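Local coordinates for protein beta-Lactamase/D-Alanine Carboxypeptidase (Pseudomonas syringae pv. tomato, PDB 5EVI) that probably hydrolyses beta-lactam antibiotics to substituted beta-amino acids, as a class C beta-lactamase of the AmpC type, and so contributes to antibiotic resistance, at residues S257-G262 / L273-Y278. Numbering follows the deposited sequence.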
ATOM      1  N   SER C 257       4.965  12.805   4.363  1.00 20.82           N
ATOM      2  CA  SER C 257       4.581  12.843   5.778  1.00 21.26           C
ATOM      3  C   SER C 257       3.059  12.896   5.945  1.00 20.98           C
ATOM      4  O   SER C 257       2.512  12.336   6.909  1.00 20.58           O
ATOM      5  CB  SER C 257       5.239  14.019   6.519  1.00 22.15           C
ATOM      6  OG  SER C 257       4.858  13.976   7.894  1.00 23.80           O
ATOM      7  N   ASP C 258       2.372  13.553   5.020  1.00 20.57           N
ATOM      8  CA  ASP C 258       0.908  13.708   5.147  1.00 21.09           C
ATOM      9  C   ASP C 258       0.116  12.425   4.974  1.00 20.25           C
ATOM     10  O   ASP C 258      -0.998  12.331   5.522  1.00 19.10           O
ATOM     11  CB  ASP C 258       0.372  14.805   4.219  1.00 22.42           C
ATOM     12  CG  ASP C 258       0.816  16.165   4.657  1.00 24.42           C
ATOM     13  OD1 ASP C 258       1.782  16.210   5.454  1.00 25.45           O
ATOM     14  OD2 ASP C 258       0.222  17.179   4.212  1.00 26.41           O
ATOM     15  N   THR C 259       0.674  11.441   4.249  1.00 19.35           N
ATOM     16  CA  THR C 259       0.036  10.123   4.155  1.00 19.01           C
ATOM     17  C   THR C 259       0.047   9.414   5.506  1.00 19.13           C
ATOM     18  O   THR C 259      -0.749   8.514   5.697  1.00 18.14           O
ATOM     19  CB  THR C 259       0.704   9.177   3.130  1.00 18.77           C
ATOM     20  OG1 THR C 259       2.048   8.909   3.545  1.00 18.61           O
ATOM     21  CG2 THR C 259       0.721   9.773   1.694  1.00 18.75           C
ATOM     22  N   ARG C 260       0.949   9.803   6.427  1.00 19.24           N
ATOM     23  CA  ARG C 260       1.048   9.187   7.774  1.00 19.99           C
ATOM     24  C   ARG C 260       0.443  10.006   8.921  1.00 20.56           C
ATOM     25  O   ARG C 260       0.723   9.746  10.094  1.00 20.82           O
ATOM     26  CB  ARG C 260       2.508   8.817   8.074  1.00 21.09           C
ATOM     27  CG  ARG C 260       3.146   8.009   6.957  1.00 22.21           C
ATOM     28  CD  ARG C 260       4.538   7.465   7.284  1.00 22.94           C
ATOM     29  NE  ARG C 260       5.520   8.459   7.742  1.00 23.52           N
ATOM     30  CZ  ARG C 260       6.214   9.315   6.975  1.00 24.92           C
ATOM     31  NH1 ARG C 260       6.095   9.350   5.645  1.00 24.46           N
ATOM     32  NH2 ARG C 260       7.072  10.161   7.564  1.00 25.84           N
ATOM     33  N   ILE C 261      -0.401  10.980   8.575  1.00 20.22           N
ATOM     34  CA  ILE C 261      -1.303  11.626   9.530  1.00 20.92           C
ATOM     35  C   ILE C 261      -2.385  10.610   9.956  1.00 20.40           C
ATOM     36  O   ILE C 261      -3.007   9.955   9.107  1.00 19.47           O
ATOM     37  CB  ILE C 261      -1.932  12.899   8.908  1.00 21.90           C
ATOM     38  CG1 ILE C 261      -0.852  13.998   8.801  1.00 23.07           C
ATOM     39  CG2 ILE C 261      -3.147  13.361   9.704  1.00 22.19           C
ATOM     40  CD1 ILE C 261      -1.230  15.204   7.956  1.00 23.18           C
ATOM     41  N   GLY C 262      -2.605  10.494  11.266  1.00 20.00           N
ATOM     42  CA  GLY C 262      -3.557   9.537  11.833  1.00 19.97           C
ATOM     43  C   GLY C 262      -4.957  10.128  11.900  1.00 20.37           C
ATOM     44  O   GLY C 262      -5.165  11.132  12.589  1.00 19.79           O
ATOM     45  N   LEU C 273      -3.662   7.633   5.794  1.00 16.80           N
ATOM     46  CA  LEU C 273      -4.109   7.616   4.406  1.00 17.18           C
ATOM     47  C   LEU C 273      -3.443   6.401   3.735  1.00 17.00           C
ATOM     48  O   LEU C 273      -2.261   6.451   3.384  1.00 16.41           O
ATOM     49  CB  LEU C 273      -3.778   8.946   3.704  1.00 17.90           C
ATOM     50  CG  LEU C 273      -4.828   9.352   2.665  1.00 18.37           C
ATOM     51  CD1 LEU C 273      -6.093   9.875   3.324  1.00 18.37           C
ATOM     52  CD2 LEU C 273      -4.242  10.370   1.698  1.00 18.30           C
ATOM     53  N   ALA C 274      -4.200   5.299   3.628  1.00 17.08           N
ATOM     54  CA  ALA C 274      -3.717   4.012   3.130  1.00 17.35           C
ATOM     55  C   ALA C 274      -2.790   3.302   4.130  1.00 17.69           C
ATOM     56  O   ALA C 274      -3.002   2.132   4.420  1.00 17.69           O
ATOM     57  CB  ALA C 274      -3.077   4.142   1.740  1.00 17.45           C
ATOM     58  N   TRP C 275      -1.775   3.981   4.666  1.00 17.99           N
ATOM     59  CA  TRP C 275      -0.979   3.377   5.754  1.00 18.21           C
ATOM     60  C   TRP C 275      -1.803   3.076   7.030  1.00 18.90           C
ATOM     61  O   TRP C 275      -2.870   3.661   7.263  1.00 19.33           O
ATOM     62  CB  TRP C 275       0.181   4.260   6.135  1.00 18.19           C
ATOM     63  CG  TRP C 275       1.197   4.534   5.083  1.00 17.84           C
ATOM     64  CD1 TRP C 275       1.408   5.720   4.438  1.00 17.70           C
ATOM     65  CD2 TRP C 275       2.202   3.637   4.612  1.00 17.99           C
ATOM     66  NE1 TRP C 275       2.477   5.606   3.577  1.00 18.32           N
ATOM     67  CE2 TRP C 275       2.975   4.334   3.657  1.00 17.96           C
ATOM     68  CE3 TRP C 275       2.518   2.294   4.890  1.00 18.11           C
ATOM     69  CZ2 TRP C 275       4.053   3.750   2.991  1.00 18.34           C
ATOM     70  CZ3 TRP C 275       3.581   1.712   4.209  1.00 18.10           C
ATOM     71  CH2 TRP C 275       4.330   2.439   3.272  1.00 18.64           C
ATOM     72  N   GLU C 276      -1.310   2.125   7.821  1.00 20.11           N
ATOM     73  CA  GLU C 276      -1.929   1.703   9.078  1.00 20.42           C
ATOM     74  C   GLU C 276      -0.812   1.656  10.117  1.00 20.85           C
ATOM     75  O   GLU C 276       0.337   1.247   9.808  1.00 19.55           O
ATOM     76  CB  GLU C 276      -2.631   0.334   8.924  1.00 21.90           C
ATOM     77  CG  GLU C 276      -3.772   0.311   7.901  1.00 22.23           C
ATOM     78  CD  GLU C 276      -4.231  -1.090   7.514  1.00 23.53           C
ATOM     79  OE1 GLU C 276      -3.785  -2.093   8.131  1.00 23.28           O
ATOM     80  OE2 GLU C 276      -5.056  -1.190   6.566  1.00 24.12           O
ATOM     81  N   GLN C 277      -1.140   2.069  11.339  1.00 20.69           N
ATOM     82  CA  GLN C 277      -0.140   2.468  12.312  1.00 21.97           C
ATOM     83  C   GLN C 277      -0.443   1.925  13.709  1.00 22.02           C
ATOM     84  O   GLN C 277      -1.607   1.800  14.079  1.00 20.95           O
ATOM     85  CB  GLN C 277      -0.155   3.986  12.352  1.00 23.07           C
ATOM     86  CG  GLN C 277       0.895   4.627  13.206  1.00 24.18           C
ATOM     87  CD  GLN C 277       0.873   6.123  13.058  1.00 24.54           C
ATOM     88  OE1 GLN C 277       0.818   6.852  14.053  1.00 25.98           O
ATOM     89  NE2 GLN C 277       0.894   6.593  11.816  1.00 23.52           N
ATOM     90  N   TYR C 278       0.621   1.655  14.483  1.00 21.52           N
ATOM     91  CA  TYR C 278       0.494   1.133  15.848  1.00 21.58           C
ATOM     92  C   TYR C 278       1.468   1.895  16.758  1.00 21.76           C
ATOM     93  O   TYR C 278       2.654   1.942  16.478  1.00 20.12           O
ATOM     94  CB  TYR C 278       0.771  -0.380  15.867  1.00 22.06           C
ATOM     95  CG  TYR C 278      -0.131  -1.183  14.954  1.00 21.98           C
ATOM     96  CD1 TYR C 278      -1.316  -1.735  15.426  1.00 22.08           C
ATOM     97  CD2 TYR C 278       0.181  -1.364  13.601  1.00 22.29           C
ATOM     98  CE1 TYR C 278      -2.163  -2.455  14.602  1.00 22.38           C
ATOM     99  CE2 TYR C 278      -0.663  -2.074  12.760  1.00 22.47           C
ATOM    100  CZ  TYR C 278      -1.837  -2.620  13.263  1.00 22.71           C
ATOM    101  OH  TYR C 278      -2.685  -3.326  12.439  1.00 22.79           O
TER
HETATM  102  O   HOH W   1       3.623   7.503   1.757  1.00 15.04           O
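Thr259 meets the indole of Trp275 at the pyrrole edge, and a bridging water finishes the join. From Thr259 CB, 3.8 Å from Trp275 CD1, the side chain divides. Its hydroxyl sits between the backbone N and the carbonyl carbon (chi1 63°), which turns OG1 to the indole edge, near the ring plane and 3.4 Å from Trp275 CD1. That hydroxyl has two further partners: it hydrogen-bonds to the carbonyl O of Leu256, one turn back in helix 250-258, and it accepts a bond from the water, 2.8 Å from Thr259 OG1. The same water, lying in the indole plane, accepts the N-H of Trp275 at 2.9 Å from NE1, so the polar edge of a buried ring is satisfied. Thr76 and Thr79 of helix 70-83 touch the threonine side chain.

The backbone makes the second link, where Leu273 N donates to Thr259 O over 3.0 Å. Thr259 O also lies in the plane of the indole, at its edge, 3.7 Å from Trp275 CD1. Arg260 runs alongside the tryptophan, its CG 3.8 Å from Trp275 CD1 and its guanidinium steeply inclined to the ring; Phe331 meets the indole edge-to-face.

A type I turn from Asp258 to Ile261 brings the chain off helix 250-258 into strand 262-266, and strand 269-271 leads back to Trp275 and strand 276-278. The contact therefore joins the turn that follows helix 250-258 to the approach to strand 276-278, which is antiparallel to strand 269-271, beside helix 70-83, within the mixed helix-and-sheet fold of class C beta-lactamases.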